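Local atomic coordinates of putative PLP-dependent aminotransferase (Bacillus cereus ATCC 10987, PDB entry 3JU7), a protein that probably acts as a pyridoxal phosphate-dependent aminotransferase of the DegT/DnrJ/EryC1/StrS family. Residues A[35-40]-A[242-247]; A[68-73]-A[96-101]. All coordinates share one frame; numbering follows the deposited sequence.

In the fold
Along the chain the four segments run 35-40, 68-73, 96-101 and 242-247, so that both halves of contact 2 fall between the two halves of contact 1. The centres of the two contacts are 28 Å apart and their nearest atoms about 14 Å, and they share no helix. Contact 1 pairs the early helix 36-48 with helix 237-248, distant in sequence, at an edge of the molecule, with a calcium ion about 8 Å from the side chain of Ile244. Contact 2 is more local, setting the end of helix 62-73 against the turn between helix 90-97 and strand 101-105. Contact 2 lies against the second subunit through several residues, whereas segment 242-247 of contact 1 reaches it through Ile242.

Contact 1: A[35-40]-A[242-247]; sequences GPINQR and IGIATM
Arg40 and Ile244 mark the closest approach of the two helical backbones, with 7.9 Å from Arg40 CA to Ile244 CA, a spacing that leaves side chains to bridge the gap. The bridge is built by Ile244, whose CB points toward segment 35-40. Its CG1 stands anti to the carbonyl carbon (chi1 -74°), and the extended second torsion carries CD1 outward as the leading atom. All the close contacts to segment 35-40 are made by this one methyl. On one flank it touches Ile37, with Ile244 CD1 3.8 Å from Ile37 CG2, and it lies equally near the backbone, 3.8 Å from Ile37 O. The aliphatic part of Arg40 completes the seat: Ile244 CD1 is 3.8 Å from Arg40 CD and somewhat farther from its CB and CG. Both cross Ile244 at about a right angle; Arg40 presents its methylene chain, Ile37 the CG2 branch.

In the type I fold that the family shares with other aminotransferases, the contact brings a helix from the beginning of the chain against one that follows the predicted cofactor lysine, Lys191. Glu237, in the first turn of helix 237-248, strengthens the junction by accepting from the backbone N of Ile37 and of Asn38, just beyond the N-cap Gly35. Arg40 lends only its methylenes to Ile244; a bend at chi3 (-53°) turns the guanidinium aside, and NH2 forms a salt bridge with Glu24 of helix 19-28. That helix also covers the apolar pair, Ile25 touching Ile37 and Glu21 touching Ile244. The side chain of Arg40 is about 8 Å from that of Asp20, a calcium ligand of this protein, though no ion is bound to it in this chain.

Contact 2: A[68-73]-A[96-101]; sequences AAIQLK and IWCGLE
Cys98 enters the side of helix 62-73 between Ile70 and Gln71, its CA 5.6 Å from Gln71 CA, and its side chain can be followed outward atom by atom. At the base, Cys98 CB lies 3.7 Å from Ile70 CG2 and 3.9 Å from Gln71 OE1, with the gamma methyl of a beta-branched side chain and an amide oxygen as neighbours. One bond further, SG stands anti to its own carbonyl carbon (chi1 -68°), which takes it onto the helix backbone. There Cys98 SG approaches Gln71 N to 3.5 Å, while remaining 3.6 Å from Ile70 CG2 and 3.8 Å from Gln71 CB. The sulfur thus rests where the two side chains leave the helix.

Ile70 CG2 serves a second partner, Leu100 CD1, at 3.8 Å; one methyl therefore joins residues on both sides of Gly99. Strand 130-133 continues this apolar layer, Ile132 touching both Ile70 and Leu100. The bend at chi2 of Gln71 (60°) brings OE1 back over Cys98, and Lys74 NZ hydrogen-bonds to Cys98 O and, weakly, to Gln71 OE1. Trp97 of the second subunit packs on Gln71 and Cys98.

Gly99, with positive phi, is the C-prime residue of a Schellman motif, in which Leu100 N bonds to Ala95 O and Gly99 N to Ile96 O. The motif ends helix 90-97 and releases the chain into strand 101-105: the helix-to-strand connection of a beta-alpha-beta crossover, strand 101-105 lying parallel to strand 80-84.

Contact 1: A[35-40]-A[242-247]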
loop_
_atom_site.group_PDB
_atom_site.type_symbol
_atom_site.label_atom_id
_atom_site.label_comp_id
_atom_site.label_asym_id
_atom_site.label_seq_id
_atom_site.Cartn_x
_atom_site.Cartn_y
_atom_site.Cartn_z
ATOM N N GLY A 35 5.213 -3.562 14.530
ATOM C CA GLY A 35 5.492 -4.585 15.505
ATOM C C GLY A 35 6.972 -4.810 15.792
ATOM O O GLY A 35 7.851 -4.204 15.185
ATOM N N PRO A 36 7.260 -5.681 16.747
ATOM C CA PRO A 36 8.644 -5.833 17.205
ATOM C C PRO A 36 9.609 -6.355 16.132
ATOM O O PRO A 36 10.777 -6.052 16.196
ATOM C CB PRO A 36 8.546 -6.867 18.348
ATOM C CG PRO A 36 7.149 -7.196 18.503
ATOM C CD PRO A 36 6.307 -6.515 17.484
ATOM N N ILE A 37 9.124 -7.155 15.185
ATOM C CA ILE A 37 9.968 -7.725 14.124
ATOM C C ILE A 37 10.269 -6.612 13.143
ATOM O O ILE A 37 11.419 -6.433 12.724
ATOM C CB ILE A 37 9.291 -8.971 13.478
ATOM C CG1 ILE A 37 9.296 -10.104 14.505
ATOM C CG2 ILE A 37 9.987 -9.435 12.170
ATOM C CD1 ILE A 37 8.192 -11.021 14.289
ATOM N N ASN A 38 9.264 -5.805 12.832
ATOM C CA ASN A 38 9.520 -4.606 12.026
ATOM C C ASN A 38 10.513 -3.660 12.703
ATOM O O ASN A 38 11.454 -3.175 12.082
ATOM C CB ASN A 38 8.234 -3.886 11.746
ATOM C CG ASN A 38 8.379 -2.830 10.664
ATOM O OD1 ASN A 38 8.301 -3.121 9.457
ATOM N ND2 ASN A 38 8.558 -1.594 11.088
ATOM N N GLN A 39 10.344 -3.406 13.987
ATOM C CA GLN A 39 11.321 -2.560 14.678
ATOM C C GLN A 39 12.702 -3.205 14.603
ATOM O O GLN A 39 13.695 -2.499 14.419
ATOM C CB GLN A 39 10.996 -2.340 16.143
ATOM C CG GLN A 39 9.699 -1.599 16.456
ATOM C CD GLN A 39 9.317 -1.729 17.927
ATOM O OE1 GLN A 39 10.174 -1.548 18.828
ATOM N NE2 GLN A 39 8.047 -2.051 18.191
ATOM N N ARG A 40 12.772 -4.528 14.773
ATOM C CA ARG A 40 14.077 -5.218 14.767
ATOM C C ARG A 40 14.716 -5.054 13.405
ATOM O O ARG A 40 15.891 -4.756 13.297
ATOM C CB ARG A 40 13.944 -6.706 15.105
ATOM C CG ARG A 40 15.287 -7.438 15.270
ATOM C CD ARG A 40 15.124 -8.959 15.471
ATOM N NE ARG A 40 14.209 -9.194 16.569
ATOM C CZ ARG A 40 13.480 -10.278 16.764
ATOM N NH1 ARG A 40 13.554 -11.319 15.949
ATOM N NH2 ARG A 40 12.683 -10.320 17.816
ATOM N N ILE A 242 10.764 -11.689 6.554
ATOM C CA ILE A 242 11.538 -12.020 5.367
ATOM C C ILE A 242 12.662 -10.987 5.204
ATOM O O ILE A 242 13.793 -11.343 4.908
ATOM C CB ILE A 242 10.662 -12.137 4.087
ATOM C CG1 ILE A 242 9.585 -13.215 4.308
ATOM C CG2 ILE A 242 11.527 -12.511 2.897
ATOM C CD1 ILE A 242 8.888 -13.695 3.090
ATOM N N GLY A 243 12.367 -9.715 5.438
ATOM C CA GLY A 243 13.415 -8.708 5.361
ATOM C C GLY A 243 14.593 -9.020 6.254
ATOM O O GLY A 243 15.761 -8.928 5.834
ATOM N N ILE A 244 14.327 -9.395 7.498
ATOM C CA ILE A 244 15.433 -9.735 8.413
ATOM C C ILE A 244 16.290 -10.890 7.888
ATOM O O ILE A 244 17.522 -10.902 8.067
ATOM C CB ILE A 244 14.917 -10.152 9.830
ATOM C CG1 ILE A 244 14.438 -8.931 10.610
ATOM C CG2 ILE A 244 16.013 -10.964 10.650
ATOM C CD1 ILE A 244 13.781 -9.320 11.907
ATOM N N ALA A 245 15.633 -11.892 7.307
ATOM C CA ALA A 245 16.333 -13.065 6.793
ATOM C C ALA A 245 17.112 -12.678 5.565
ATOM O O ALA A 245 18.135 -13.282 5.279
ATOM C CB ALA A 245 15.342 -14.236 6.465
ATOM N N THR A 246 16.591 -11.714 4.811
ATOM C CA THR A 246 17.269 -11.244 3.635
ATOM C C THR A 246 18.523 -10.450 4.013
ATOM O O THR A 246 19.491 -10.473 3.261
ATOM C CB THR A 246 16.355 -10.399 2.768
ATOM O OG1 THR A 246 15.216 -11.178 2.409
ATOM C CG2 THR A 246 17.082 -9.919 1.484
HETATM N N MSE A 247 18.509 -9.769 5.168
HETATM C CA MSE A 247 19.697 -9.110 5.677
HETATM C C MSE A 247 20.773 -10.136 5.984
HETATM O O MSE A 247 21.941 -9.865 5.763
HETATM C CB MSE A 247 19.448 -8.280 6.966
HETATM C CG MSE A 247 18.709 -6.968 6.781
HETATM SE SE MSE A 247 19.772 -5.652 5.849
HETATM C CE MSE A 247 21.108 -5.501 7.237
#

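Contact 2: A[68-73]-A[96-101]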
loop_
_atom_site.group_PDB
_atom_site.type_symbol
_atom_site.label_atom_id
_atom_site.label_comp_id
_atom_site.label_asym_id
_atom_site.label_seq_id
_atom_site.Cartn_x
_atom_site.Cartn_y
_atom_site.Cartn_z
ATOM N N ALA A 68 4.098 9.116 0.321
ATOM C CA ALA A 68 4.150 9.632 1.676
ATOM C C ALA A 68 5.173 10.778 1.742
ATOM O O ALA A 68 4.867 11.896 2.233
ATOM C CB ALA A 68 4.573 8.548 2.623
ATOM N N ALA A 69 6.380 10.478 1.247
ATOM C CA ALA A 69 7.517 11.404 1.295
ATOM C C ALA A 69 7.236 12.724 0.545
ATOM O O ALA A 69 7.452 13.794 1.086
ATOM C CB ALA A 69 8.803 10.730 0.795
ATOM N N ILE A 70 6.734 12.643 -0.664
ATOM C CA ILE A 70 6.388 13.844 -1.446
ATOM C C ILE A 70 5.292 14.663 -0.758
ATOM O O ILE A 70 5.419 15.875 -0.627
ATOM C CB ILE A 70 5.940 13.449 -2.876
ATOM C CG1 ILE A 70 7.154 12.974 -3.684
ATOM C CG2 ILE A 70 5.188 14.603 -3.606
ATOM C CD1 ILE A 70 6.814 12.025 -4.791
ATOM N N GLN A 71 4.227 13.982 -0.316
ATOM C CA GLN A 71 3.131 14.626 0.426
ATOM C C GLN A 71 3.675 15.361 1.663
ATOM O O GLN A 71 3.341 16.502 1.860
ATOM C CB GLN A 71 2.061 13.598 0.841
ATOM C CG GLN A 71 0.910 14.208 1.630
ATOM C CD GLN A 71 0.155 15.283 0.852
ATOM O OE1 GLN A 71 -0.001 15.191 -0.360
ATOM N NE2 GLN A 71 -0.297 16.312 1.555
ATOM N N LEU A 72 4.527 14.732 2.473
ATOM C CA LEU A 72 5.119 15.425 3.640
ATOM C C LEU A 72 6.000 16.620 3.268
ATOM O O LEU A 72 5.941 17.671 3.877
ATOM C CB LEU A 72 5.975 14.453 4.482
ATOM C CG LEU A 72 6.748 15.060 5.649
ATOM C CD1 LEU A 72 5.755 15.572 6.685
ATOM C CD2 LEU A 72 7.731 14.050 6.235
ATOM N N LYS A 73 6.848 16.433 2.267
ATOM C CA LYS A 73 7.943 17.345 2.012
ATOM C C LYS A 73 7.623 18.408 0.957
ATOM O O LYS A 73 8.317 19.393 0.870
ATOM C CB LYS A 73 9.155 16.524 1.583
ATOM C CG LYS A 73 9.814 15.819 2.766
ATOM C CD LYS A 73 11.123 15.164 2.454
ATOM C CE LYS A 73 12.221 16.122 1.958
ATOM N NZ LYS A 73 12.966 16.841 2.999
ATOM N N ILE A 96 1.597 12.755 -9.022
ATOM C CA ILE A 96 0.251 13.036 -9.462
ATOM C C ILE A 96 -0.747 12.725 -8.322
ATOM O O ILE A 96 -1.682 13.469 -8.128
ATOM C CB ILE A 96 -0.108 12.197 -10.736
ATOM C CG1 ILE A 96 0.738 12.629 -11.916
ATOM C CG2 ILE A 96 -1.554 12.341 -11.073
ATOM C CD1 ILE A 96 0.636 11.704 -13.167
ATOM N N TRP A 97 -0.524 11.644 -7.570
ATOM C CA TRP A 97 -1.383 11.317 -6.431
ATOM C C TRP A 97 -1.252 12.367 -5.305
ATOM O O TRP A 97 -2.184 12.556 -4.523
ATOM C CB TRP A 97 -1.070 9.922 -5.867
ATOM C CG TRP A 97 -1.760 8.771 -6.521
ATOM C CD1 TRP A 97 -1.235 7.940 -7.472
ATOM C CD2 TRP A 97 -3.080 8.269 -6.243
ATOM N NE1 TRP A 97 -2.149 6.972 -7.815
ATOM C CE2 TRP A 97 -3.287 7.147 -7.077
ATOM C CE3 TRP A 97 -4.093 8.648 -5.373
ATOM C CZ2 TRP A 97 -4.477 6.420 -7.080
ATOM C CZ3 TRP A 97 -5.271 7.907 -5.356
ATOM C CH2 TRP A 97 -5.457 6.814 -6.215
ATOM N N CYS A 98 -0.093 13.031 -5.205
ATOM C CA CYS A 98 0.079 14.130 -4.244
ATOM C C CYS A 98 -0.442 15.443 -4.775
ATOM O O CYS A 98 -0.238 16.497 -4.189
ATOM C CB CYS A 98 1.524 14.266 -3.865
ATOM S SG CYS A 98 2.121 12.848 -2.893
ATOM N N GLY A 99 -1.084 15.402 -5.928
ATOM C CA GLY A 99 -1.640 16.598 -6.507
ATOM C C GLY A 99 -0.650 17.455 -7.262
ATOM O O GLY A 99 -0.924 18.599 -7.509
ATOM N N LEU A 100 0.487 16.919 -7.651
ATOM C CA LEU A 100 1.443 17.706 -8.410
ATOM C C LEU A 100 1.455 17.285 -9.851
ATOM O O LEU A 100 0.976 16.204 -10.202
ATOM C CB LEU A 100 2.834 17.534 -7.859
ATOM C CG LEU A 100 2.876 17.859 -6.374
ATOM C CD1 LEU A 100 4.217 17.485 -5.893
ATOM C CD2 LEU A 100 2.554 19.354 -6.193
ATOM N N GLU A 101 1.993 18.154 -10.699
ATOM C CA GLU A 101 2.228 17.800 -12.076
ATOM C C GLU A 101 3.699 17.445 -12.195
ATOM O O GLU A 101 4.558 18.190 -11.735
ATOM C CB GLU A 101 1.941 18.978 -13.004
ATOM C CG GLU A 101 0.508 19.291 -13.153
ATOM C CD GLU A 101 0.250 20.287 -14.281
ATOM O OE1 GLU A 101 1.110 20.483 -15.172
ATOM O OE2 GLU A 101 -0.832 20.867 -14.267
#